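Germination protein (Bacillus megaterium, PDB 6O59) forms the A subunit of a spore germinant receptor, a membrane protein that probably senses nutrients to trigger germination, with this chain being its N-terminal domain. Local coordinates at residues A[38-43]-A[72-77]; A[57-62]-A[83-88]; A[148-151]-A[155-158]; A[159-164]-A[169-174]. All coordinates share one frame; numbering follows the deposited sequence.

Contact 1. Residues A[38-43]-A[72-77]; sequences NSLAAA and DLNDQN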
loop_
_atom_site.group_PDB
_atom_site.type_symbol
_atom_site.label_atom_id
_atom_site.label_comp_id
_atom_site.label_asym_id
_atom_site.label_seq_id
_atom_site.Cartn_x
_atom_site.Cartn_y
_atom_site.Cartn_z
ATOM N N ASN A 38 3.120 -1.316 -30.462
ATOM C CA ASN A 38 2.690 -1.464 -29.059
ATOM C C ASN A 38 2.659 -2.959 -28.669
ATOM O O ASN A 38 1.700 -3.448 -28.065
ATOM C CB ASN A 38 1.343 -0.764 -28.809
ATOM C CG ASN A 38 1.430 0.728 -28.990
ATOM O OD1 ASN A 38 1.903 1.464 -28.112
ATOM N ND2 ASN A 38 0.995 1.203 -30.148
ATOM N N SER A 39 3.727 -3.677 -29.067
ATOM C CA SER A 39 3.923 -5.113 -28.860
ATOM C C SER A 39 4.471 -5.423 -27.470
ATOM O O SER A 39 4.197 -6.497 -26.932
ATOM C CB SER A 39 4.887 -5.661 -29.909
ATOM O OG SER A 39 6.189 -5.113 -29.760
ATOM N N LEU A 40 5.269 -4.506 -26.910
ATOM C CA LEU A 40 5.906 -4.745 -25.634
ATOM C C LEU A 40 5.074 -4.226 -24.468
ATOM O O LEU A 40 4.878 -3.021 -24.327
ATOM C CB LEU A 40 7.300 -4.115 -25.644
ATOM C CG LEU A 40 8.328 -4.686 -24.686
ATOM C CD1 LEU A 40 8.613 -6.143 -24.970
ATOM C CD2 LEU A 40 9.603 -3.910 -24.790
ATOM N N ALA A 41 4.595 -5.149 -23.624
ATOM C CA ALA A 41 3.823 -4.819 -22.436
ATOM C C ALA A 41 4.750 -4.341 -21.336
ATOM O O ALA A 41 5.838 -4.887 -21.168
ATOM C CB ALA A 41 3.037 -6.028 -21.965
ATOM N N ALA A 42 4.328 -3.306 -20.602
ATOM C CA ALA A 42 5.054 -2.736 -19.471
ATOM C C ALA A 42 4.075 -2.355 -18.369
ATOM O O ALA A 42 2.868 -2.306 -18.611
ATOM C CB ALA A 42 5.867 -1.529 -19.918
ATOM N N ALA A 43 4.578 -2.126 -17.151
ATOM C CA ALA A 43 3.738 -1.732 -16.016
ATOM C C ALA A 43 4.443 -0.764 -15.077
ATOM O O ALA A 43 5.664 -0.866 -14.887
ATOM C CB ALA A 43 3.281 -2.960 -15.230
ATOM N N ASP A 72 15.554 2.720 -30.817
ATOM C CA ASP A 72 15.641 1.369 -30.288
ATOM C C ASP A 72 14.261 0.792 -30.406
ATOM O O ASP A 72 13.333 1.208 -29.701
ATOM C CB ASP A 72 16.188 1.285 -28.853
ATOM C CG ASP A 72 16.088 -0.101 -28.219
ATOM O OD1 ASP A 72 15.337 -0.250 -27.228
ATOM O OD2 ASP A 72 16.760 -1.036 -28.716
ATOM N N LEU A 73 14.116 -0.128 -31.359
ATOM C CA LEU A 73 12.863 -0.809 -31.652
ATOM C C LEU A 73 12.608 -1.901 -30.579
ATOM O O LEU A 73 12.509 -3.098 -30.879
ATOM C CB LEU A 73 12.812 -1.357 -33.109
ATOM C CG LEU A 73 14.057 -2.033 -33.697
ATOM C CD1 LEU A 73 13.665 -3.216 -34.550
ATOM C CD2 LEU A 73 14.888 -1.051 -34.516
ATOM N N ASN A 74 12.533 -1.433 -29.310
ATOM C CA ASN A 74 12.211 -2.118 -28.059
ATOM C C ASN A 74 12.929 -3.480 -27.828
ATOM O O ASN A 74 13.986 -3.764 -28.394
ATOM C CB ASN A 74 10.662 -2.300 -27.948
ATOM C CG ASN A 74 9.989 -3.236 -28.950
ATOM O OD1 ASN A 74 9.927 -4.459 -28.766
ATOM N ND2 ASN A 74 9.435 -2.676 -30.021
ATOM N N ASP A 75 12.357 -4.241 -26.870
ATOM C CA ASP A 75 12.610 -5.589 -26.366
ATOM C C ASP A 75 13.900 -5.749 -25.577
ATOM O O ASP A 75 13.844 -6.320 -24.488
ATOM C CB ASP A 75 12.551 -6.649 -27.476
ATOM C CG ASP A 75 11.413 -7.638 -27.280
ATOM O OD1 ASP A 75 10.501 -7.670 -28.135
ATOM O OD2 ASP A 75 11.427 -8.370 -26.261
ATOM N N GLN A 76 15.048 -5.301 -26.110
ATOM C CA GLN A 76 16.333 -5.521 -25.444
ATOM C C GLN A 76 16.827 -4.292 -24.682
ATOM O O GLN A 76 17.195 -4.434 -23.513
ATOM C CB GLN A 76 17.423 -6.014 -26.423
ATOM C CG GLN A 76 16.962 -6.378 -27.853
ATOM C CD GLN A 76 16.092 -7.616 -27.988
ATOM O OE1 GLN A 76 15.940 -8.432 -27.067
ATOM N NE2 GLN A 76 15.493 -7.777 -29.161
ATOM N N ASN A 77 16.840 -3.102 -25.317
ATOM C CA ASN A 77 17.327 -1.874 -24.675
ATOM C C ASN A 77 16.191 -0.965 -24.127
ATOM O O ASN A 77 16.489 0.085 -23.552
ATOM C CB ASN A 77 18.207 -1.086 -25.652
#

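Contact 2. Residues A[57-62]-A[83-88]; sequences QDYLLQ and SEDIVT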
loop_
_atom_site.group_PDB
_atom_site.type_symbol
_atom_site.label_atom_id
_atom_site.label_comp_id
_atom_site.label_asym_id
_atom_site.label_seq_id
_atom_site.Cartn_x
_atom_site.Cartn_y
_atom_site.Cartn_z
ATOM N N GLN A 57 4.125 9.088 -14.813
ATOM C CA GLN A 57 2.944 8.409 -15.357
ATOM C C GLN A 57 2.528 9.045 -16.682
ATOM O O GLN A 57 2.255 8.327 -17.637
ATOM C CB GLN A 57 1.785 8.457 -14.367
ATOM C CG GLN A 57 2.012 7.568 -13.152
ATOM C CD GLN A 57 0.736 7.365 -12.401
ATOM O OE1 GLN A 57 -0.194 6.720 -12.886
ATOM N NE2 GLN A 57 0.655 7.921 -11.210
ATOM N N ASP A 58 2.545 10.387 -16.756
ATOM C CA ASP A 58 2.233 11.160 -17.955
ATOM C C ASP A 58 3.138 10.744 -19.095
ATOM O O ASP A 58 2.648 10.436 -20.182
ATOM C CB ASP A 58 2.399 12.671 -17.685
ATOM C CG ASP A 58 1.305 13.329 -16.867
ATOM O OD1 ASP A 58 0.401 12.608 -16.390
ATOM O OD2 ASP A 58 1.352 14.571 -16.705
ATOM N N TYR A 59 4.464 10.707 -18.830
ATOM C CA TYR A 59 5.473 10.344 -19.819
ATOM C C TYR A 59 5.205 8.930 -20.349
ATOM O O TYR A 59 5.051 8.744 -21.556
ATOM C CB TYR A 59 6.892 10.458 -19.219
ATOM C CG TYR A 59 7.964 9.777 -20.050
ATOM C CD1 TYR A 59 8.343 8.459 -19.797
ATOM C CD2 TYR A 59 8.594 10.448 -21.096
ATOM C CE1 TYR A 59 9.284 7.811 -20.593
ATOM C CE2 TYR A 59 9.563 9.819 -21.880
ATOM C CZ TYR A 59 9.907 8.500 -21.623
ATOM O OH TYR A 59 10.867 7.873 -22.385
ATOM N N LEU A 60 5.111 7.956 -19.424
ATOM C CA LEU A 60 4.933 6.547 -19.718
ATOM C C LEU A 60 3.596 6.220 -20.353
ATOM O O LEU A 60 3.581 5.637 -21.440
ATOM C CB LEU A 60 5.113 5.728 -18.435
ATOM C CG LEU A 60 6.549 5.657 -17.889
ATOM C CD1 LEU A 60 6.578 5.003 -16.518
ATOM C CD2 LEU A 60 7.508 4.945 -18.876
ATOM N N LEU A 61 2.485 6.602 -19.699
ATOM C CA LEU A 61 1.128 6.277 -20.128
ATOM C C LEU A 61 0.624 7.118 -21.304
ATOM O O LEU A 61 -0.369 6.730 -21.921
ATOM C CB LEU A 61 0.150 6.354 -18.951
ATOM C CG LEU A 61 0.504 5.513 -17.721
ATOM C CD1 LEU A 61 -0.471 5.750 -16.602
ATOM C CD2 LEU A 61 0.576 4.047 -18.041
ATOM N N GLN A 62 1.289 8.227 -21.647
ATOM C CA GLN A 62 0.877 8.996 -22.832
ATOM C C GLN A 62 1.899 8.798 -23.940
ATOM O O GLN A 62 1.692 9.303 -25.039
ATOM C CB GLN A 62 0.692 10.494 -22.544
ATOM C CG GLN A 62 -0.443 10.844 -21.599
ATOM C CD GLN A 62 -0.318 12.227 -21.000
ATOM O OE1 GLN A 62 -0.679 12.441 -19.840
ATOM N NE2 GLN A 62 0.178 13.202 -21.768
ATOM N N SER A 83 15.010 4.903 -19.464
ATOM C CA SER A 83 15.698 5.461 -18.295
ATOM C C SER A 83 16.390 6.793 -18.616
ATOM O O SER A 83 16.375 7.671 -17.767
ATOM C CB SER A 83 16.689 4.465 -17.692
ATOM O OG SER A 83 17.935 4.389 -18.365
ATOM N N GLU A 84 16.906 6.970 -19.852
ATOM C CA GLU A 84 17.583 8.191 -20.312
ATOM C C GLU A 84 16.705 9.437 -20.204
ATOM O O GLU A 84 17.241 10.537 -20.056
ATOM C CB GLU A 84 18.062 8.039 -21.754
ATOM C CG GLU A 84 19.322 7.202 -21.897
ATOM C CD GLU A 84 19.821 7.009 -23.314
ATOM O OE1 GLU A 84 19.191 7.543 -24.258
ATOM O OE2 GLU A 84 20.849 6.312 -23.478
ATOM N N ASP A 85 15.366 9.261 -20.275
ATOM C CA ASP A 85 14.370 10.327 -20.126
ATOM C C ASP A 85 13.920 10.454 -18.688
ATOM O O ASP A 85 13.756 11.572 -18.213
ATOM C CB ASP A 85 13.143 10.090 -21.026
ATOM C CG ASP A 85 13.380 10.389 -22.491
ATOM O OD1 ASP A 85 14.372 11.090 -22.804
ATOM O OD2 ASP A 85 12.574 9.929 -23.325
ATOM N N ILE A 86 13.733 9.316 -17.995
ATOM C CA ILE A 86 13.260 9.274 -16.608
ATOM C C ILE A 86 14.293 9.905 -15.624
ATOM O O ILE A 86 13.874 10.503 -14.623
ATOM C CB ILE A 86 12.829 7.823 -16.208
ATOM C CG1 ILE A 86 11.569 7.411 -17.048
ATOM C CG2 ILE A 86 12.556 7.701 -14.698
ATOM C CD1 ILE A 86 10.680 6.256 -16.527
ATOM N N VAL A 87 15.609 9.842 -15.933
ATOM C CA VAL A 87 16.648 10.441 -15.080
ATOM C C VAL A 87 16.435 11.973 -14.939
ATOM O O VAL A 87 16.828 12.541 -13.920
ATOM C CB VAL A 87 18.093 10.111 -15.518
ATOM C CG1 VAL A 87 18.391 8.627 -15.374
ATOM C CG2 VAL A 87 18.392 10.600 -16.925
ATOM N N THR A 88 15.780 12.617 -15.931
ATOM C CA THR A 88 15.472 14.057 -15.914
ATOM C C THR A 88 14.272 14.352 -15.011
ATOM O O THR A 88 13.989 15.517 -14.710
ATOM C CB THR A 88 15.159 14.592 -17.342
ATOM O OG1 THR A 88 13.838 14.219 -17.752
ATOM C CG2 THR A 88 16.155 14.181 -18.363
#

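Contact 3. Residues A[148-151]-A[155-158]; sequences AFTE and TNLA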
loop_
_atom_site.group_PDB
_atom_site.type_symbol
_atom_site.label_atom_id
_atom_site.label_comp_id
_atom_site.label_asym_id
_atom_site.label_seq_id
_atom_site.Cartn_x
_atom_site.Cartn_y
_atom_site.Cartn_z
ATOM N N ALA A 148 -1.529 14.651 12.395
ATOM C CA ALA A 148 -2.545 13.721 12.856
ATOM C C ALA A 148 -3.365 13.194 11.693
ATOM O O ALA A 148 -3.362 13.777 10.605
ATOM C CB ALA A 148 -3.456 14.408 13.866
ATOM N N PHE A 149 -4.089 12.096 11.936
ATOM C CA PHE A 149 -4.976 11.499 10.963
ATOM C C PHE A 149 -6.087 12.479 10.559
ATOM O O PHE A 149 -6.462 13.356 11.335
ATOM C CB PHE A 149 -5.575 10.222 11.533
ATOM C CG PHE A 149 -4.610 9.063 11.616
ATOM C CD1 PHE A 149 -3.973 8.580 10.474
ATOM C CD2 PHE A 149 -4.421 8.379 12.813
ATOM C CE1 PHE A 149 -3.127 7.466 10.539
ATOM C CE2 PHE A 149 -3.574 7.268 12.879
ATOM C CZ PHE A 149 -2.930 6.823 11.742
ATOM N N THR A 150 -6.595 12.322 9.335
ATOM C CA THR A 150 -7.663 13.129 8.744
ATOM C C THR A 150 -8.933 12.269 8.558
ATOM O O THR A 150 -8.967 11.097 8.959
ATOM C CB THR A 150 -7.189 13.712 7.395
ATOM O OG1 THR A 150 -6.921 12.645 6.476
ATOM C CG2 THR A 150 -5.964 14.581 7.535
ATOM N N GLU A 151 -9.954 12.845 7.891
ATOM C CA GLU A 151 -11.228 12.185 7.594
ATOM C C GLU A 151 -11.097 11.228 6.385
ATOM O O GLU A 151 -12.005 10.415 6.150
ATOM C CB GLU A 151 -12.326 13.225 7.334
ATOM C CG GLU A 151 -12.378 14.370 8.334
ATOM C CD GLU A 151 -13.721 14.615 9.003
ATOM O OE1 GLU A 151 -13.738 14.755 10.248
ATOM O OE2 GLU A 151 -14.752 14.670 8.293
ATOM N N THR A 155 -5.420 9.147 2.843
ATOM C CA THR A 155 -4.435 10.002 3.499
ATOM C C THR A 155 -3.879 9.286 4.734
ATOM O O THR A 155 -2.666 9.250 4.921
ATOM C CB THR A 155 -5.073 11.350 3.847
ATOM O OG1 THR A 155 -5.588 11.960 2.657
ATOM C CG2 THR A 155 -4.101 12.293 4.516
ATOM N N ASN A 156 -4.768 8.691 5.550
ATOM C CA ASN A 156 -4.419 7.958 6.772
ATOM C C ASN A 156 -3.526 6.732 6.480
ATOM O O ASN A 156 -2.541 6.530 7.186
ATOM C CB ASN A 156 -5.694 7.532 7.513
ATOM C CG ASN A 156 -6.496 8.690 8.068
ATOM O OD1 ASN A 156 -6.030 9.827 8.149
ATOM N ND2 ASN A 156 -7.737 8.426 8.449
ATOM N N LEU A 157 -3.852 5.949 5.432
ATOM C CA LEU A 157 -3.061 4.775 5.031
ATOM C C LEU A 157 -1.652 5.177 4.648
ATOM O O LEU A 157 -0.691 4.536 5.083
ATOM C CB LEU A 157 -3.690 4.013 3.854
ATOM C CG LEU A 157 -5.145 3.584 3.952
ATOM C CD1 LEU A 157 -5.530 2.772 2.731
ATOM C CD2 LEU A 157 -5.454 2.873 5.292
ATOM N N ALA A 158 -1.547 6.271 3.857
ATOM C CA ALA A 158 -0.301 6.854 3.391
ATOM C C ALA A 158 0.575 7.280 4.587
ATOM O O ALA A 158 1.785 7.044 4.575
ATOM C CB ALA A 158 -0.602 8.035 2.474
#

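Contact 4. Residues A[159-164]-A[169-174]; sequences MVRRII and LWLESM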
loop_
_atom_site.group_PDB
_atom_site.type_symbol
_atom_site.label_atom_id
_atom_site.label_comp_id
_atom_site.label_asym_id
_atom_site.label_seq_id
_atom_site.Cartn_x
_atom_site.Cartn_y
_atom_site.Cartn_z
ATOM N N MET A 159 -0.048 7.837 5.648
ATOM C CA MET A 159 0.660 8.268 6.851
ATOM C C MET A 159 1.330 7.089 7.545
ATOM O O MET A 159 2.492 7.218 7.916
ATOM C CB MET A 159 -0.279 9.020 7.813
ATOM C CG MET A 159 -0.715 10.374 7.248
ATOM S SD MET A 159 -1.836 11.329 8.287
ATOM C CE MET A 159 -0.671 12.226 9.198
ATOM N N VAL A 160 0.640 5.939 7.660
ATOM C CA VAL A 160 1.170 4.719 8.284
ATOM C C VAL A 160 2.318 4.158 7.409
ATOM O O VAL A 160 3.409 3.886 7.926
ATOM C CB VAL A 160 0.065 3.652 8.536
ATOM C CG1 VAL A 160 0.672 2.368 9.096
ATOM C CG2 VAL A 160 -1.040 4.179 9.455
ATOM N N ARG A 161 2.068 4.028 6.086
ATOM C CA ARG A 161 3.013 3.563 5.057
ATOM C C ARG A 161 4.354 4.313 5.046
ATOM O O ARG A 161 5.338 3.808 4.506
ATOM C CB ARG A 161 2.380 3.707 3.655
ATOM C CG ARG A 161 1.364 2.623 3.323
ATOM C CD ARG A 161 2.009 1.259 3.245
ATOM N NE ARG A 161 1.230 0.355 2.418
ATOM C CZ ARG A 161 1.332 -0.963 2.462
ATOM N NH1 ARG A 161 2.177 -1.540 3.305
ATOM N NH2 ARG A 161 0.566 -1.718 1.688
ATOM N N ARG A 162 4.359 5.542 5.562
ATOM C CA ARG A 162 5.528 6.405 5.617
ATOM C C ARG A 162 6.411 6.029 6.792
ATOM O O ARG A 162 7.626 6.218 6.718
ATOM C CB ARG A 162 5.107 7.864 5.705
ATOM C CG ARG A 162 4.797 8.453 4.357
ATOM C CD ARG A 162 4.686 9.968 4.401
ATOM N NE ARG A 162 4.289 10.561 3.117
ATOM C CZ ARG A 162 3.054 10.960 2.817
ATOM N NH1 ARG A 162 2.063 10.789 3.690
ATOM N NH2 ARG A 162 2.798 11.524 1.641
ATOM N N ILE A 163 5.789 5.472 7.864
ATOM C CA ILE A 163 6.424 5.022 9.116
ATOM C C ILE A 163 6.793 3.518 9.037
ATOM O O ILE A 163 7.933 3.159 9.334
ATOM C CB ILE A 163 5.508 5.318 10.342
ATOM C CG1 ILE A 163 5.029 6.777 10.340
ATOM C CG2 ILE A 163 6.220 4.959 11.653
ATOM C CD1 ILE A 163 4.315 7.215 11.549
ATOM N N ILE A 164 5.824 2.645 8.687
ATOM C CA ILE A 164 6.067 1.197 8.577
ATOM C C ILE A 164 6.377 0.904 7.123
ATOM O O ILE A 164 5.464 0.909 6.294
ATOM C CB ILE A 164 4.858 0.361 9.122
ATOM C CG1 ILE A 164 4.501 0.734 10.572
ATOM C CG2 ILE A 164 5.078 -1.148 8.988
ATOM C CD1 ILE A 164 5.485 0.312 11.635
ATOM N N LEU A 169 3.220 -5.443 5.688
ATOM C CA LEU A 169 2.070 -4.655 6.126
ATOM C C LEU A 169 0.978 -4.840 5.078
ATOM O O LEU A 169 1.101 -4.373 3.938
ATOM C CB LEU A 169 2.406 -3.173 6.357
ATOM C CG LEU A 169 1.237 -2.261 6.778
ATOM C CD1 LEU A 169 0.495 -2.802 7.997
ATOM C CD2 LEU A 169 1.733 -0.863 7.057
ATOM N N TRP A 170 -0.034 -5.631 5.448
ATOM C CA TRP A 170 -1.117 -5.975 4.546
ATOM C C TRP A 170 -2.387 -5.177 4.886
ATOM O O TRP A 170 -2.767 -5.069 6.053
ATOM C CB TRP A 170 -1.355 -7.486 4.572
ATOM C CG TRP A 170 -0.251 -8.289 3.941
ATOM C CD1 TRP A 170 0.926 -7.820 3.431
ATOM C CD2 TRP A 170 -0.216 -9.712 3.774
ATOM N NE1 TRP A 170 1.690 -8.861 2.963
ATOM C CE2 TRP A 170 1.014 -10.036 3.161
ATOM C CE3 TRP A 170 -1.118 -10.753 4.070
ATOM C CZ2 TRP A 170 1.359 -11.349 2.815
ATOM C CZ3 TRP A 170 -0.766 -12.059 3.744
ATOM C CH2 TRP A 170 0.460 -12.346 3.130
ATOM N N LEU A 171 -2.974 -4.515 3.842
ATOM C CA LEU A 171 -4.169 -3.649 3.881
ATOM C C LEU A 171 -5.345 -4.319 3.159
ATOM O O LEU A 171 -5.192 -4.717 2.008
ATOM C CB LEU A 171 -3.869 -2.279 3.237
ATOM C CG LEU A 171 -3.147 -1.190 4.070
ATOM C CD1 LEU A 171 -1.740 -1.588 4.477
ATOM C CD2 LEU A 171 -3.019 0.074 3.270
ATOM N N GLU A 172 -6.501 -4.460 3.842
ATOM C CA GLU A 172 -7.713 -5.150 3.413
ATOM C C GLU A 172 -8.866 -4.166 3.469
ATOM O O GLU A 172 -9.216 -3.684 4.550
ATOM C CB GLU A 172 -7.958 -6.366 4.333
ATOM C CG GLU A 172 -8.888 -7.408 3.760
ATOM C CD GLU A 172 -9.308 -8.483 4.745
ATOM O OE1 GLU A 172 -8.449 -8.951 5.532
ATOM O OE2 GLU A 172 -10.502 -8.862 4.726
ATOM N N SER A 173 -9.401 -3.815 2.302
ATOM C CA SER A 173 -10.533 -2.904 2.177
ATOM C C SER A 173 -11.837 -3.671 2.214
ATOM O O SER A 173 -11.931 -4.764 1.656
ATOM C CB SER A 173 -10.428 -2.085 0.901
ATOM O OG SER A 173 -9.373 -1.150 1.064
ATOM N N MET A 174 -12.833 -3.132 2.917
ATOM C CA MET A 174 -14.144 -3.777 3.031
ATOM C C MET A 174 -15.242 -2.727 3.262
ATOM O O MET A 174 -14.950 -1.552 3.498
ATOM C CB MET A 174 -14.166 -4.903 4.106
ATOM C CG MET A 174 -13.865 -4.449 5.516
ATOM S SD MET A 174 -13.202 -5.779 6.551
ATOM C CE MET A 174 -14.716 -6.817 6.820
#

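Contact 1. Residues A[38-43]-A[72-77]
Leu-40 and the Asn-74/Asp-75 corner make a small van der Waals contact at the end of the first antiparallel sheet, where strand 40-47 begins and faces the loop leading into helix 78-86. Leu-40 does most of the touching, and its two methyls divide the work. CD2 lies by the loop backbone, 3.5 Å from Asp-75 N, and packs on the aliphatic CB of Asn-74, with 3.7 Å between Leu-40 CD2 and Asn-74 CB. The other methyl meets the carboxylate of Asp-75, whose OD2 is 3.8 Å from Leu-40 CD1. Turning CG of Leu-40 to the side of its own carbonyl carbon (chi1 -156°) carries both methyls toward the loop. Beside it, the exposed Ser-39 borders Asn-74 at the outer margin. The loop gets its shape from within: an inverse gamma turn about Leu-73 is closed by the bond from Asn-74 N to Asp-72 O, 2.8 Å long. Leucine suits its buried place because it also reaches Ile-34 of the neighbouring strand and Ala-78 at the start of the helix. Polar residues suit the loop side, where Asp-75 is exposed to solvent. With no hydrogen bond or salt bridge across the contact, its cohesion rests on shape and on burying the leucine methyls, so it constrains the loop less directionally than a polar bond would.

Contact 2. Residues A[57-62]-A[83-88]
The backbones of helices 54-62 and 78-86 come nearest at Tyr-59 and Ile-86, whose CA atoms are 8.5 Å apart, a spacing bridged by side chains. This is helix-helix packing in the first alpha/beta unit of the domain: Leu-60 also rests on Phe-32 and Ile-44 of the five-stranded antiparallel sheet, and Ile-86 on Val-92 of the same sheet. Tyr-59 spans the gap. Its ring swings out from the helix because CG lies anti to the backbone N (chi1 166°), and its hydroxyl donates to Asp-85 OD2 over 2.8 Å. The carboxylate oxygen receives the bond on its anti lone pair and sits at the ring edge, near the ring plane, while the carboxylate itself stands 85° to the ring. Tyrosine fits here because it combines an apolar ring for the buried interior with a hydroxyl that finds an acceptor on the more exposed Asp-85; Met-65 also touches both residues. Apart from this polar bond the contact is apolar. Tyr-59 CE1 lies 4.2 Å from Ile-86 CG1, and the side chains of Leu-60 and Ile-86 cross at about a right angle, Leu-60 CD2 meeting Ile-86 CD1 at 4.2 Å. Within 83-88, Asp-85 O receives two donors from one residue, the backbone N-H and the hydroxyl of Thr-88. The hydroxyl bond, from Thr-88 OG1 to Asp-85 O, is 2.7 Å long.

Contact 3. Residues A[148-151]-A[155-158]
Asn-156 OD1 is held chiefly by Thr-150 N, which donates to it over 2.8 Å in the plane of the carbonyl and on a lone pair. A second, weak bond comes from Thr-150 OG1, at 3.4 Å from the same Asn-156 OD1; this hydroxyl also makes a weak bond with Ser-152 N. The other end of the amide donates in turn: Asn-156 ND2 lies 3.0 Å from Thr-150 O, which stays close to the amide plane. One side-chain amide thus serves both the N-H and the C=O of a single residue, a task asparagine can perform because it carries donor and acceptor side by side, and the pair of bonds fixes the amide's rotation. Phe-149 flanks the amide with its ring edge, CD1 lying nearest Asn-156 OD1, the ring and amide planes 71° apart. The aromatic ring itself belongs to the core, edge-to-face with Phe-255 and against Val-243 of helix 240-248. Thr-155 adds its methyl, CG2, against Thr-150 OG1. Such pairing of an asparagine amide with a peptide resembles the two-point bonding of a peptide to an adjacent strand, and here it joins the entering loop to the first turn of helix 153-163.

Contact 4. Residues A[159-164]-A[169-174]
Arg-161 lays one face of its guanidinium over Leu-171, whose CD1 lies 3.6 Å over the plane, nearer the edge of the group than its centre. The edge of the same group serves the backbone: Arg-161 NH1 donates to Leu-169 O over 3.1 Å, a moderately bent bond with an N-H...O angle of 141° and the oxygen somewhat tilted out of the guanidinium plane. A bend near the base of the arginine chain (chi2 -65°) brings the head round to the strand, although its first bond does not point there. The stronger polar partner lies beyond these segments, for Arg-161 NH2 forms a salt bridge with Asp-26, in the loop just before strand 27-34 of the other sheet. The rest of the contact is apolar. Leu-169 CD2 touches Val-160 CG1 of the helix at 4.0 Å and Ile-164 CG2, just past the helix, at 3.9 Å. Branched aliphatic residues suit this interior, since Val-160 and Ile-164 also meet helix 240-248, and Leu-171 meets Met-187 of the adjoining strand. The segments belong to an alpha/beta unit in which helix 153-163 turns back into the outer strand 169-176 of the second sheet; the axes of 159-163 and 169-174 run nearly antiparallel, at 167°, 11.0 Å apart at closest. The arginine's buried charge is probably balanced by Asp-26, while Leu-169 O satisfies an N-H and the flat face meets the leucine at little cost; one residue thereby ties helix, strand and the first half of the domain together.

From the N terminus, contact 1 opens on strand 40-47 and closes on the loop before helix 78-86; contact 2 opens inside that span, at helix 54-62, and closes after it. The two therefore cross, with centres 14 Å apart, tying the margin and helical layer of the first sheet together. Contacts 3 and 4 follow in series: contact 3 folds the preceding loop onto the start of helix 153-163, and contact 4 closes the turn that follows the helix. They touch directly, Phe-149 reaching Val-160 and Leu-157 meeting Leu-171, and so join the helix to the second five-stranded sheet. About 28 Å separates the centres of contacts 2 and 4, one in each half of the domain.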